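Side-chain contacts in bradyzoite surface antigen BSR4 (Toxoplasma gondii, PDB 2JKS), which is of unknown precise function but, as a SAG1-related surface antigen of the bradyzoite stage, probably acts where parasite and host meet, and it binds zinc: residues 31-36 against 40-45; 54-59 against 116-121; 63-68 against 101-106; 189-194 against 257-262; 218-223 against 302-307. All coordinates share one frame; numbering follows the deposited sequence.

Contact 1: 31-36 against 40-45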
# COMPACT_ATOMS: atom_id res chain seq x y z
N GLY A 31 -20.26 0.43 8.49
CA GLY A 31 -19.28 1.11 9.31
C GLY A 31 -17.93 0.80 8.71
O GLY A 31 -17.86 0.07 7.73
N SER A 32 -16.88 1.39 9.27
CA SER A 32 -15.53 1.31 8.68
C SER A 32 -14.55 1.14 9.78
O SER A 32 -14.85 1.48 10.91
CB SER A 32 -15.15 2.58 7.92
OG SER A 32 -15.93 2.62 6.76
N LEU A 33 -13.37 0.62 9.44
CA LEU A 33 -12.20 0.79 10.31
C LEU A 33 -10.96 0.83 9.42
O LEU A 33 -11.04 0.51 8.25
CB LEU A 33 -12.12 -0.32 11.33
CG LEU A 33 -12.11 -1.72 10.78
CD1 LEU A 33 -10.62 -2.20 10.58
CD2 LEU A 33 -12.80 -2.58 11.83
N THR A 34 -9.83 1.27 9.97
CA THR A 34 -8.61 1.46 9.18
C THR A 34 -7.48 0.65 9.76
O THR A 34 -7.25 0.68 10.98
CB THR A 34 -8.21 2.97 9.11
OG1 THR A 34 -9.26 3.68 8.46
CG2 THR A 34 -6.86 3.19 8.36
N LEU A 35 -6.77 -0.10 8.90
CA LEU A 35 -5.51 -0.74 9.31
C LEU A 35 -4.33 0.05 8.79
O LEU A 35 -4.39 0.65 7.71
CB LEU A 35 -5.42 -2.22 8.86
CG LEU A 35 -6.47 -3.17 9.44
CD1 LEU A 35 -6.37 -4.52 8.78
CD2 LEU A 35 -6.37 -3.27 10.99
N SER A 36 -3.27 0.07 9.59
CA SER A 36 -2.04 0.78 9.24
C SER A 36 -0.91 0.34 10.18
O SER A 36 -1.16 -0.41 11.13
CB SER A 36 -2.20 2.29 9.40
OG SER A 36 -2.70 2.62 10.69
N MET A 40 -2.45 -3.17 13.05
CA MET A 40 -2.26 -4.10 11.98
C MET A 40 -3.24 -5.26 12.02
O MET A 40 -3.25 -6.08 11.10
CB MET A 40 -0.82 -4.63 12.07
CG MET A 40 0.28 -3.57 11.77
SD MET A 40 0.22 -3.02 10.05
CE MET A 40 1.41 -4.13 9.35
N THR A 41 -4.03 -5.33 13.09
CA THR A 41 -4.96 -6.43 13.26
C THR A 41 -6.40 -5.99 13.36
O THR A 41 -6.74 -5.20 14.23
CB THR A 41 -4.66 -7.30 14.51
OG1 THR A 41 -3.37 -7.87 14.38
CG2 THR A 41 -5.69 -8.43 14.63
N ALA A 42 -7.23 -6.51 12.46
CA ALA A 42 -8.67 -6.29 12.53
C ALA A 42 -9.40 -7.54 13.08
O ALA A 42 -8.98 -8.66 12.85
CB ALA A 42 -9.21 -5.94 11.17
N THR A 43 -10.49 -7.35 13.83
CA THR A 43 -11.34 -8.48 14.15
C THR A 43 -12.77 -8.21 13.74
O THR A 43 -13.24 -7.07 13.82
CB THR A 43 -11.25 -8.93 15.63
OG1 THR A 43 -11.78 -7.91 16.47
CG2 THR A 43 -9.80 -9.20 16.06
N PHE A 44 -13.47 -9.28 13.32
CA PHE A 44 -14.84 -9.20 12.84
C PHE A 44 -15.63 -10.35 13.47
O PHE A 44 -15.24 -11.50 13.36
CB PHE A 44 -14.90 -9.26 11.30
CG PHE A 44 -16.29 -9.00 10.71
CD1 PHE A 44 -17.10 -7.99 11.21
CD2 PHE A 44 -16.75 -9.77 9.63
CE1 PHE A 44 -18.35 -7.73 10.66
CE2 PHE A 44 -18.00 -9.52 9.06
CZ PHE A 44 -18.80 -8.48 9.59
N GLU A 45 -16.71 -10.01 14.15
CA GLU A 45 -17.55 -11.02 14.78
C GLU A 45 -19.01 -10.87 14.33
O GLU A 45 -19.50 -9.74 14.14
CB GLU A 45 -17.42 -10.98 16.29
CG GLU A 45 -18.41 -11.88 17.00
CD GLU A 45 -18.19 -11.92 18.50
OE1 GLU A 45 -17.46 -11.03 19.02
OE2 GLU A 45 -18.76 -12.85 19.16
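Leu-35 lays its isopropyl end across the backbone of the facing strand: CD2 lies 3.6 Å from Thr-41 C, and both of its methyls straddle the small side chain of Ala-42, with CD2 3.9 Å from Ala-42 CB. Leu-33 reaches the same methyl from further along the strand, its CD1 4.0 Å from Ala-42 CB. Alanine suits this place because a single methyl lets two leucines close over one point. At the turn end the thioether of Met-40 bends back, SD coming to 3.1 Å from Ser-36 O; bends at the second and third torsions curl the sulfur toward that carbonyl. No hydrogen bond links the segments, so the contact is made by apolar packing and this one polarisable sulfur. In Leu-33 a chi1 of 55° sets CG between the backbone N and the carbonyl carbon, an uncommon torsion for leucine that brings CD1 to Ala-42. Strands 31-35 and 41-45 run at 153° to each other, 7.7 Å apart at their closest, too far for backbone pairing. The chain therefore forms a beta-arch, passing from one sheet of the first SRS domain to the other. Strand 29-35 is the edge of its sheet and pairs in parallel with strand 152-161, whereas strand 41-47 lies between strands 13-17 and 116-121 of the opposing sheet.

Contact 2: 54-59 against 116-121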
# COMPACT_ATOMS: atom_id res chain seq x y z
N ILE A 54 -26.42 -17.36 9.74
CA ILE A 54 -25.54 -16.26 9.31
C ILE A 54 -24.66 -16.80 8.20
O ILE A 54 -24.19 -17.95 8.25
CB ILE A 54 -24.68 -15.74 10.48
CG1 ILE A 54 -25.55 -15.39 11.68
CG2 ILE A 54 -23.79 -14.53 10.06
CD1 ILE A 54 -24.75 -14.80 12.83
N SER A 55 -24.48 -16.00 7.15
CA SER A 55 -23.45 -16.27 6.16
C SER A 55 -22.55 -15.03 6.09
O SER A 55 -22.88 -14.00 6.64
CB SER A 55 -24.08 -16.54 4.79
OG SER A 55 -24.80 -15.41 4.32
N THR A 56 -21.39 -15.16 5.44
CA THR A 56 -20.55 -14.01 5.20
C THR A 56 -20.64 -13.52 3.76
O THR A 56 -21.16 -14.21 2.89
CB THR A 56 -19.05 -14.31 5.50
OG1 THR A 56 -18.64 -15.46 4.74
CG2 THR A 56 -18.81 -14.54 7.03
N ILE A 57 -20.10 -12.32 3.55
CA ILE A 57 -19.89 -11.73 2.22
C ILE A 57 -18.42 -11.28 2.17
O ILE A 57 -17.98 -10.49 3.00
CB ILE A 57 -20.83 -10.50 1.94
CG1 ILE A 57 -22.30 -10.94 1.85
CG2 ILE A 57 -20.45 -9.85 0.62
CD1 ILE A 57 -23.11 -10.83 3.17
N PRO A 58 -17.62 -11.86 1.28
CA PRO A 58 -17.98 -12.96 0.38
C PRO A 58 -18.30 -14.24 1.17
O PRO A 58 -18.08 -14.28 2.37
CB PRO A 58 -16.70 -13.18 -0.45
CG PRO A 58 -15.87 -11.97 -0.21
CD PRO A 58 -16.21 -11.49 1.15
N THR A 59 -18.79 -15.26 0.47
CA THR A 59 -19.28 -16.48 1.10
C THR A 59 -18.16 -17.18 1.86
O THR A 59 -18.38 -17.76 2.92
CB THR A 59 -19.97 -17.40 0.02
OG1 THR A 59 -19.01 -17.83 -0.94
CG2 THR A 59 -20.94 -16.60 -0.77
N GLN A 116 -19.65 -16.49 15.16
CA GLN A 116 -18.38 -16.63 14.50
C GLN A 116 -17.55 -15.37 14.58
O GLN A 116 -18.08 -14.25 14.57
CB GLN A 116 -18.62 -17.04 13.06
CG GLN A 116 -19.41 -18.35 12.99
CD GLN A 116 -20.20 -18.47 11.70
OE1 GLN A 116 -21.40 -18.18 11.65
NE2 GLN A 116 -19.52 -18.91 10.65
N LYS A 117 -16.23 -15.57 14.66
CA LYS A 117 -15.33 -14.46 14.71
C LYS A 117 -14.10 -14.78 13.85
O LYS A 117 -13.70 -15.95 13.75
CB LYS A 117 -14.96 -14.13 16.16
CG LYS A 117 -14.09 -12.86 16.30
CD LYS A 117 -13.99 -12.48 17.76
CE LYS A 117 -13.03 -11.36 18.03
NZ LYS A 117 -13.19 -11.04 19.49
N TRP A 118 -13.55 -13.74 13.23
CA TRP A 118 -12.44 -13.78 12.30
C TRP A 118 -11.45 -12.68 12.66
O TRP A 118 -11.85 -11.64 13.18
CB TRP A 118 -12.88 -13.58 10.84
CG TRP A 118 -13.88 -14.59 10.36
CD1 TRP A 118 -13.62 -15.78 9.72
CD2 TRP A 118 -15.30 -14.50 10.49
NE1 TRP A 118 -14.81 -16.43 9.44
CE2 TRP A 118 -15.85 -15.66 9.90
CE3 TRP A 118 -16.18 -13.51 11.01
CZ2 TRP A 118 -17.24 -15.89 9.85
CZ3 TRP A 118 -17.54 -13.74 10.97
CH2 TRP A 118 -18.07 -14.92 10.38
N SER A 119 -10.18 -12.92 12.33
CA SER A 119 -9.06 -12.02 12.62
C SER A 119 -8.29 -11.84 11.33
O SER A 119 -8.09 -12.82 10.61
CB SER A 119 -8.07 -12.72 13.59
OG SER A 119 -8.51 -12.59 14.91
N LEU A 120 -7.85 -10.61 11.02
CA LEU A 120 -6.97 -10.35 9.88
C LEU A 120 -5.77 -9.64 10.45
O LEU A 120 -5.90 -8.55 11.03
CB LEU A 120 -7.65 -9.52 8.76
CG LEU A 120 -6.75 -8.91 7.67
CD1 LEU A 120 -6.04 -10.02 6.89
CD2 LEU A 120 -7.54 -7.98 6.68
N GLU A 121 -4.60 -10.27 10.36
CA GLU A 121 -3.39 -9.65 10.90
C GLU A 121 -2.46 -9.31 9.73
O GLU A 121 -1.93 -10.18 9.08
CB GLU A 121 -2.68 -10.59 11.91
CG GLU A 121 -1.29 -10.08 12.32
CD GLU A 121 -0.54 -11.10 13.12
OE1 GLU A 121 -0.26 -12.21 12.58
OE2 GLU A 121 -0.24 -10.80 14.28
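Thr-56 and Trp-118 approach from opposite directions, the threonine methyl meeting the six-membered end of the indole. Thr-56 CG2 is 3.5 Å from Trp-118 CH2 and equally close to CZ2, so the methyl lies beside the CZ2-CH2 bond and comes in obliquely. With chi1 at -58° the tryptophan carries its ring beside its own backbone N, and a carbon of its own strand, Gln-116 C, lies 4.0 Å above the ring plane, offset toward the rim. The indole is thus swung back along its strand, and its far benzene end is what the threonine meets. The two branches of Thr-56 do different work. While CG2 packs against the benzene end of the indole, OG1 donates to Pro-58 O at 2.7 Å, in the carbonyl plane, tying down the chain just after the cis peptide bond that precedes Pro-58. A beta-branched residue with one polar and one apolar arm fits a spot where a turning strand has to present carbon to an indole and oxygen to itself. Nearer the exposed end, the partners are looser: Gln-116 reaches over with its amide, OE1 being 4.3 Å from Ile-54 CB, and shields part of the isoleucine. Ile-61 and Trp-103 also touch the Trp-118 side chain. An aromatic ring wedged between strands 53-67 and 116-121, which belong to different sheets and share no backbone bonds here, is the core packing of a beta-sandwich, in this case the first SRS domain.

Contact 3: 63-68 against 101-106; sequences QNVCDP and VNWKVN
Gln-63 and Asn-102 mark the closest backbone approach, their CA atoms 6.0 Å apart, and no direct hydrogen bond joins the two segments. Residues 65-67 run as a strand, while the chain at Asn-102 is extended, near the short strand around 104-105. The CB of Gln-63 points away, and it is the backbone carbonyl that takes part. Asn-102 ND2 stands 3.6 Å from Gln-63 O, and two waters fill the step. One water donates to Gln-63 O at 2.8 Å and accepts from Asn-102 ND2 at 2.9 Å; the other bridges the same two atoms. Asparagine suits the position because its amide nitrogen has two hydrogens, one for each water. Deeper in, Val-65 and Trp-103 cross at about a right angle. Val-65 CG1 abuts the pyrrole edge of the indole, in the ring plane, 3.7 Å from Trp-103 CD1. Phe-134 and Val-136 of strand 132-141 also touch Val-65. The contact thus divides in two: a buried inner part where a valine methyl meets the indole edge at CD1 and NE1, and a polar outer part where water carries the bonding between a backbone carbonyl and a side-chain amide.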
# COMPACT_ATOMS: atom_id res chain seq x y z
N GLN A 63 -10.98 -16.88 2.30
CA GLN A 63 -10.35 -16.94 0.99
C GLN A 63 -10.43 -15.63 0.26
O GLN A 63 -9.47 -15.26 -0.42
CB GLN A 63 -10.95 -18.06 0.12
CG GLN A 63 -10.53 -19.47 0.58
CD GLN A 63 -10.84 -20.57 -0.46
OE1 GLN A 63 -11.30 -20.30 -1.60
NE2 GLN A 63 -10.58 -21.83 -0.07
N ASN A 64 -11.55 -14.93 0.39
CA ASN A 64 -11.81 -13.75 -0.41
C ASN A 64 -12.29 -12.55 0.43
O ASN A 64 -12.76 -12.72 1.55
CB ASN A 64 -12.87 -14.07 -1.49
CG ASN A 64 -12.40 -15.10 -2.50
OD1 ASN A 64 -11.49 -14.84 -3.30
ND2 ASN A 64 -13.00 -16.27 -2.46
N VAL A 65 -12.10 -11.35 -0.11
CA VAL A 65 -12.77 -10.13 0.36
C VAL A 65 -13.47 -9.48 -0.85
O VAL A 65 -13.32 -9.96 -1.97
CB VAL A 65 -11.78 -9.12 1.07
CG1 VAL A 65 -11.11 -9.77 2.29
CG2 VAL A 65 -10.72 -8.62 0.10
N CYS A 66 -14.27 -8.44 -0.64
CA CYS A 66 -14.88 -7.71 -1.73
C CYS A 66 -14.10 -6.46 -2.08
O CYS A 66 -13.69 -5.71 -1.20
CB CYS A 66 -16.33 -7.33 -1.40
SG CYS A 66 -17.27 -8.76 -0.88
N ASP A 67 -13.89 -6.25 -3.37
CA ASP A 67 -13.32 -4.99 -3.88
C ASP A 67 -14.47 -4.13 -4.43
O ASP A 67 -14.97 -4.40 -5.52
CB ASP A 67 -12.33 -5.26 -5.01
CG ASP A 67 -11.57 -4.00 -5.46
OD1 ASP A 67 -11.95 -2.87 -5.09
OD2 ASP A 67 -10.57 -4.17 -6.16
N PRO A 68 -14.87 -3.07 -3.71
CA PRO A 68 -15.99 -2.33 -4.31
C PRO A 68 -15.67 -1.64 -5.65
O PRO A 68 -16.59 -1.14 -6.31
CB PRO A 68 -16.37 -1.30 -3.23
CG PRO A 68 -15.74 -1.80 -1.99
CD PRO A 68 -14.46 -2.47 -2.43
N VAL A 101 -2.40 -13.69 2.30
CA VAL A 101 -2.97 -13.12 3.54
C VAL A 101 -4.48 -13.33 3.52
O VAL A 101 -5.12 -13.05 2.52
CB VAL A 101 -2.71 -11.56 3.72
CG1 VAL A 101 -2.40 -11.27 5.20
CG2 VAL A 101 -1.65 -11.02 2.79
N ASN A 102 -5.04 -13.85 4.61
CA ASN A 102 -6.48 -14.11 4.63
C ASN A 102 -6.96 -13.82 6.01
O ASN A 102 -6.19 -13.92 7.00
CB ASN A 102 -6.83 -15.59 4.36
CG ASN A 102 -6.24 -16.15 3.10
OD1 ASN A 102 -5.35 -17.00 3.15
ND2 ASN A 102 -6.79 -15.75 1.97
N TRP A 103 -8.26 -13.52 6.10
CA TRP A 103 -8.95 -13.52 7.38
C TRP A 103 -8.91 -14.95 7.90
O TRP A 103 -8.98 -15.88 7.12
CB TRP A 103 -10.41 -13.15 7.20
CG TRP A 103 -10.67 -11.67 6.98
CD1 TRP A 103 -10.69 -11.01 5.79
CD2 TRP A 103 -10.96 -10.69 7.98
NE1 TRP A 103 -10.97 -9.69 5.98
CE2 TRP A 103 -11.17 -9.46 7.32
CE3 TRP A 103 -11.09 -10.75 9.38
CZ2 TRP A 103 -11.52 -8.24 8.02
CZ3 TRP A 103 -11.41 -9.58 10.07
CH2 TRP A 103 -11.60 -8.33 9.39
N LYS A 104 -8.81 -15.10 9.21
CA LYS A 104 -8.70 -16.40 9.83
C LYS A 104 -9.84 -16.57 10.80
O LYS A 104 -10.04 -15.73 11.67
CB LYS A 104 -7.40 -16.53 10.60
CG LYS A 104 -6.24 -16.84 9.72
CD LYS A 104 -5.00 -16.80 10.53
CE LYS A 104 -3.77 -17.03 9.62
NZ LYS A 104 -2.57 -17.03 10.48
N VAL A 105 -10.55 -17.67 10.67
CA VAL A 105 -11.56 -18.03 11.66
C VAL A 105 -10.93 -18.28 13.07
O VAL A 105 -9.84 -18.86 13.21
CB VAL A 105 -12.47 -19.19 11.16
CG1 VAL A 105 -11.78 -20.47 11.30
CG2 VAL A 105 -13.79 -19.19 11.91
N ASN A 106 -11.59 -17.79 14.10
CA ASN A 106 -11.14 -18.08 15.43
C ASN A 106 -11.75 -19.43 15.84
O ASN A 106 -12.97 -19.65 15.77
CB ASN A 106 -11.36 -16.89 16.38
CG ASN A 106 -10.59 -15.59 15.91
OD1 ASN A 106 -9.79 -15.62 14.94
ND2 ASN A 106 -10.81 -14.48 16.62
O HOH W 1 -8.02 -13.31 0.98
O HOH W 2 -6.88 -16.36 -0.59

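Contact 4: 189-194 against 257-262. With ZN (zinc ion), chain B; ZN (zinc ion), chain E.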
# COMPACT_ATOMS: atom_id res chain seq x y z
N VAL A 189 18.99 10.40 1.86
CA VAL A 189 19.94 9.34 1.62
C VAL A 189 21.33 9.96 1.50
O VAL A 189 21.53 11.00 0.85
CB VAL A 189 19.66 8.58 0.27
CG1 VAL A 189 20.72 7.50 0.06
CG2 VAL A 189 18.23 7.98 0.24
N GLU A 190 22.31 9.36 2.18
CA GLU A 190 23.69 9.82 2.01
C GLU A 190 24.43 8.88 1.10
O GLU A 190 24.30 7.64 1.22
CB GLU A 190 24.43 9.78 3.35
CG GLU A 190 25.99 9.86 3.08
CD GLU A 190 26.80 9.26 4.21
OE1 GLU A 190 26.57 9.75 5.34
OE2 GLU A 190 27.57 8.29 3.96
N MET A 191 25.26 9.44 0.21
CA MET A 191 26.21 8.61 -0.52
C MET A 191 27.60 9.15 -0.20
O MET A 191 27.81 10.35 0.05
CB MET A 191 25.97 8.60 -2.03
CG MET A 191 24.55 8.09 -2.47
SD MET A 191 24.30 8.15 -4.26
CE MET A 191 25.36 6.82 -4.85
N SER A 192 28.56 8.26 -0.19
CA SER A 192 29.95 8.62 0.18
C SER A 192 30.77 7.42 -0.24
O SER A 192 30.22 6.44 -0.79
CB SER A 192 30.06 8.89 1.71
OG SER A 192 29.64 7.75 2.49
N THR A 193 32.07 7.48 -0.03
CA THR A 193 32.95 6.40 -0.39
C THR A 193 32.44 5.03 0.06
O THR A 193 32.41 4.13 -0.75
CB THR A 193 34.40 6.64 0.16
OG1 THR A 193 34.86 7.92 -0.32
CG2 THR A 193 35.37 5.63 -0.40
N GLU A 194 32.09 4.88 1.34
CA GLU A 194 31.66 3.60 1.90
C GLU A 194 30.23 3.22 1.53
O GLU A 194 29.84 2.04 1.64
CB GLU A 194 31.73 3.63 3.41
CG GLU A 194 33.17 3.80 3.95
CD GLU A 194 33.19 4.24 5.39
OE1 GLU A 194 32.35 3.85 6.23
OE2 GLU A 194 34.06 5.02 5.71
N LEU A 257 22.09 3.13 -8.80
CA LEU A 257 23.26 3.93 -9.15
C LEU A 257 24.45 3.46 -8.30
O LEU A 257 24.31 3.24 -7.10
CB LEU A 257 22.96 5.41 -8.85
CG LEU A 257 24.13 6.38 -8.99
CD1 LEU A 257 24.54 6.53 -10.42
CD2 LEU A 257 23.72 7.76 -8.41
N THR A 258 25.60 3.22 -8.95
CA THR A 258 26.86 2.88 -8.27
C THR A 258 27.88 3.88 -8.74
O THR A 258 28.21 3.93 -9.94
CB THR A 258 27.36 1.46 -8.63
OG1 THR A 258 26.32 0.53 -8.30
CG2 THR A 258 28.66 1.13 -7.86
N ILE A 259 28.31 4.76 -7.83
CA ILE A 259 29.37 5.69 -8.13
C ILE A 259 30.68 4.98 -7.79
O ILE A 259 30.88 4.68 -6.64
CB ILE A 259 29.28 7.00 -7.27
CG1 ILE A 259 27.98 7.78 -7.57
CG2 ILE A 259 30.46 7.89 -7.51
CD1 ILE A 259 27.67 8.82 -6.47
N PRO A 260 31.56 4.71 -8.79
CA PRO A 260 32.84 4.04 -8.48
C PRO A 260 33.58 4.78 -7.35
O PRO A 260 33.55 6.03 -7.26
CB PRO A 260 33.60 4.10 -9.82
CG PRO A 260 32.53 4.24 -10.86
CD PRO A 260 31.41 4.97 -10.23
N GLN A 261 34.17 4.04 -6.41
CA GLN A 261 34.57 4.70 -5.15
C GLN A 261 35.60 5.81 -5.30
O GLN A 261 35.65 6.70 -4.47
CB GLN A 261 35.01 3.70 -4.09
CG GLN A 261 33.91 2.71 -3.75
CD GLN A 261 34.34 1.64 -2.78
OE1 GLN A 261 35.10 0.74 -3.14
NE2 GLN A 261 33.83 1.70 -1.57
N THR A 262 36.42 5.76 -6.33
CA THR A 262 37.39 6.80 -6.62
C THR A 262 36.83 7.97 -7.44
O THR A 262 37.56 8.93 -7.75
CB THR A 262 38.63 6.21 -7.36
OG1 THR A 262 38.25 5.66 -8.62
CG2 THR A 262 39.31 5.11 -6.49
ZN ZN B . 27.74 9.43 6.93
ZN ZN E . 36.29 4.68 5.29
O HOH W 3 36.55 8.54 -2.86
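Gln-261 grips the main chain of Thr-193 from above the carbonyl plane: its NE2 donates to Thr-193 O at 2.9 Å, 37° out of that plane and off the lone pairs. The bond itself is nearly straight at 167°, and the oxygen lies close to the plane of the glutamine amide. An extended chain beyond CG lets glutamine span from its own backbone to that carbonyl. A water reinforces the join, donating to Gln-261 O at 2.6 Å and also bonded to Thr-193 OG1. Inside, Met-191 supplies a supple thioether: its CE presses on Ile-259 CD1 at 3.5 Å, tighter than usual, and meets Leu-257 CD2 at 4.0 Å. The bend at the last torsion (chi3 72°) turns that methyl toward both. On the other side of the segment, Ser-192 OG donates to Glu-190 OE2 at 2.6 Å, steadying the carboxylate whose OE1 binds a zinc ion at 2.0 Å together with His-311 and His-313. Glu-194 OE2 binds another zinc ion, shared with His-312. These histidines belong to a C-terminal run of six that looks like a purification tag, so the sites may reflect the construct. Met-191 itself, facing Leu-257 at the end of strand 254-258 of the opposite sheet and Ile-259 just beyond it, is typical of the apolar interior of a beta-sandwich, here the second SRS domain.

Contact 5: 218-223 against 302-307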
# COMPACT_ATOMS: atom_id res chain seq x y z
N CYS A 218 16.79 15.66 -10.90
CA CYS A 218 16.02 16.87 -10.61
C CYS A 218 16.87 17.78 -9.72
O CYS A 218 17.44 17.32 -8.70
CB CYS A 218 14.69 16.56 -9.90
SG CYS A 218 13.66 15.23 -10.57
N VAL A 219 17.01 19.04 -10.10
CA VAL A 219 17.65 19.99 -9.16
C VAL A 219 17.06 19.87 -7.74
O VAL A 219 15.83 19.82 -7.56
CB VAL A 219 17.58 21.45 -9.67
CG1 VAL A 219 18.39 22.38 -8.73
CG2 VAL A 219 18.14 21.48 -11.07
N ALA A 220 17.95 19.80 -6.75
CA ALA A 220 17.53 19.42 -5.41
C ALA A 220 16.75 20.54 -4.70
O ALA A 220 16.01 20.23 -3.79
CB ALA A 220 18.72 18.93 -4.58
N ASP A 221 16.88 21.80 -5.17
CA ASP A 221 16.24 22.99 -4.48
C ASP A 221 14.74 22.85 -4.28
O ASP A 221 14.20 23.28 -3.27
CB ASP A 221 16.46 24.32 -5.23
CG ASP A 221 17.79 24.41 -5.96
OD1 ASP A 221 18.75 23.68 -5.61
OD2 ASP A 221 17.87 25.26 -6.91
N SER A 222 14.05 22.23 -5.23
CA SER A 222 12.59 22.06 -5.10
C SER A 222 12.17 21.15 -3.93
O SER A 222 11.07 21.25 -3.45
CB SER A 222 12.00 21.47 -6.41
OG SER A 222 12.22 20.05 -6.43
N LYS A 223 13.07 20.25 -3.50
CA LYS A 223 12.72 19.20 -2.50
C LYS A 223 11.43 18.41 -2.80
O LYS A 223 10.77 17.86 -1.92
CB LYS A 223 12.76 19.78 -1.04
CG LYS A 223 14.00 20.63 -0.69
CD LYS A 223 15.32 19.91 -0.88
CE LYS A 223 16.55 20.64 -0.18
NZ LYS A 223 17.81 20.50 -1.02
N THR A 302 9.95 11.39 -2.95
CA THR A 302 11.10 12.20 -3.30
C THR A 302 12.29 11.67 -2.55
O THR A 302 12.22 11.50 -1.31
CB THR A 302 10.86 13.70 -2.87
OG1 THR A 302 9.71 14.22 -3.55
CG2 THR A 302 12.08 14.56 -3.07
N VAL A 303 13.39 11.43 -3.27
CA VAL A 303 14.58 10.95 -2.63
C VAL A 303 15.62 12.05 -2.77
O VAL A 303 16.08 12.31 -3.89
CB VAL A 303 15.07 9.59 -3.24
CG1 VAL A 303 16.33 9.12 -2.52
CG2 VAL A 303 13.89 8.55 -3.19
N LEU A 304 15.96 12.67 -1.63
CA LEU A 304 16.97 13.71 -1.56
C LEU A 304 18.30 13.15 -1.17
O LEU A 304 18.51 12.74 -0.03
CB LEU A 304 16.56 14.79 -0.56
CG LEU A 304 17.54 15.96 -0.47
CD1 LEU A 304 17.66 16.70 -1.80
CD2 LEU A 304 17.00 16.89 0.64
N VAL A 305 19.20 13.14 -2.14
CA VAL A 305 20.51 12.52 -1.95
C VAL A 305 21.56 13.60 -1.68
O VAL A 305 21.71 14.55 -2.45
CB VAL A 305 20.94 11.66 -3.15
CG1 VAL A 305 22.26 10.95 -2.83
CG2 VAL A 305 19.79 10.64 -3.56
N THR A 306 22.31 13.39 -0.60
CA THR A 306 23.44 14.20 -0.32
C THR A 306 24.69 13.36 -0.55
O THR A 306 24.92 12.38 0.15
CB THR A 306 23.40 14.75 1.12
OG1 THR A 306 22.16 15.46 1.33
CG2 THR A 306 24.62 15.71 1.37
N VAL A 307 25.50 13.77 -1.51
CA VAL A 307 26.74 13.09 -1.80
C VAL A 307 27.86 13.77 -0.98
O VAL A 307 28.25 14.95 -1.21
CB VAL A 307 27.09 13.06 -3.29
CG1 VAL A 307 28.34 12.22 -3.49
CG2 VAL A 307 25.91 12.51 -4.10
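This is a loop-on-sheet contact: Ala-220 and Lys-223, in the connection after strand 216-218, lie over Leu-304 and Thr-302 of strand 301-307. Leu-304 is the centre of it. Its CG is anti to the backbone N (chi1 -178°), which raises the two methyls toward the loop, CD1 to 3.7 Å from Ala-220 CB and CD2 to 3.8 Å from Lys-223 CD. The lysine uses its aliphatic stem for this, its chain bent so that the methylenes cross the leucine obliquely. Residues 220-223 form a tight turn closed by Lys-223 N to Ala-220 O at 3.0 Å, and Lys-223 NZ adds a weak bond to the same oxygen. In the second SRS domain this loop covers the outer face of the four-stranded sheet, since Val-303 and Val-305 pack on strand 197-201 of the facing sheet in the sandwich. The disulfide from Cys-218 to Cys-228 ties the base of the loop. Threonine serves two ends here: Thr-302 CG2 lies 3.7 Å from Lys-223 O, and Thr-302 OG1 is hydrogen-bonded to Val-225 N. Lys-223 NZ also has a weak bond to Gln-270 OE1 on strand 269-277.

Overall arrangement
From the N terminus, contact 1 closes the shortest loop, a turn carrying the chain between the two sheets of the first SRS domain. Contact 2 then closes a long one, with contact 3 nested inside it; both use strand 53-67. Strands 41-47, 116-121 and 104-105 are successive neighbours in one sheet, so contacts 1, 2 and 3 tie it to the other at nearby points. Beyond the link between domains, contacts 4 and 5 cross along the chain, and strands 187-191 and 301-307 pair in one sheet. Contact 4 joins the two sheets of the second SRS domain near one end, and contact 5 lays the 218-223 loop on the outside of strand 301-307.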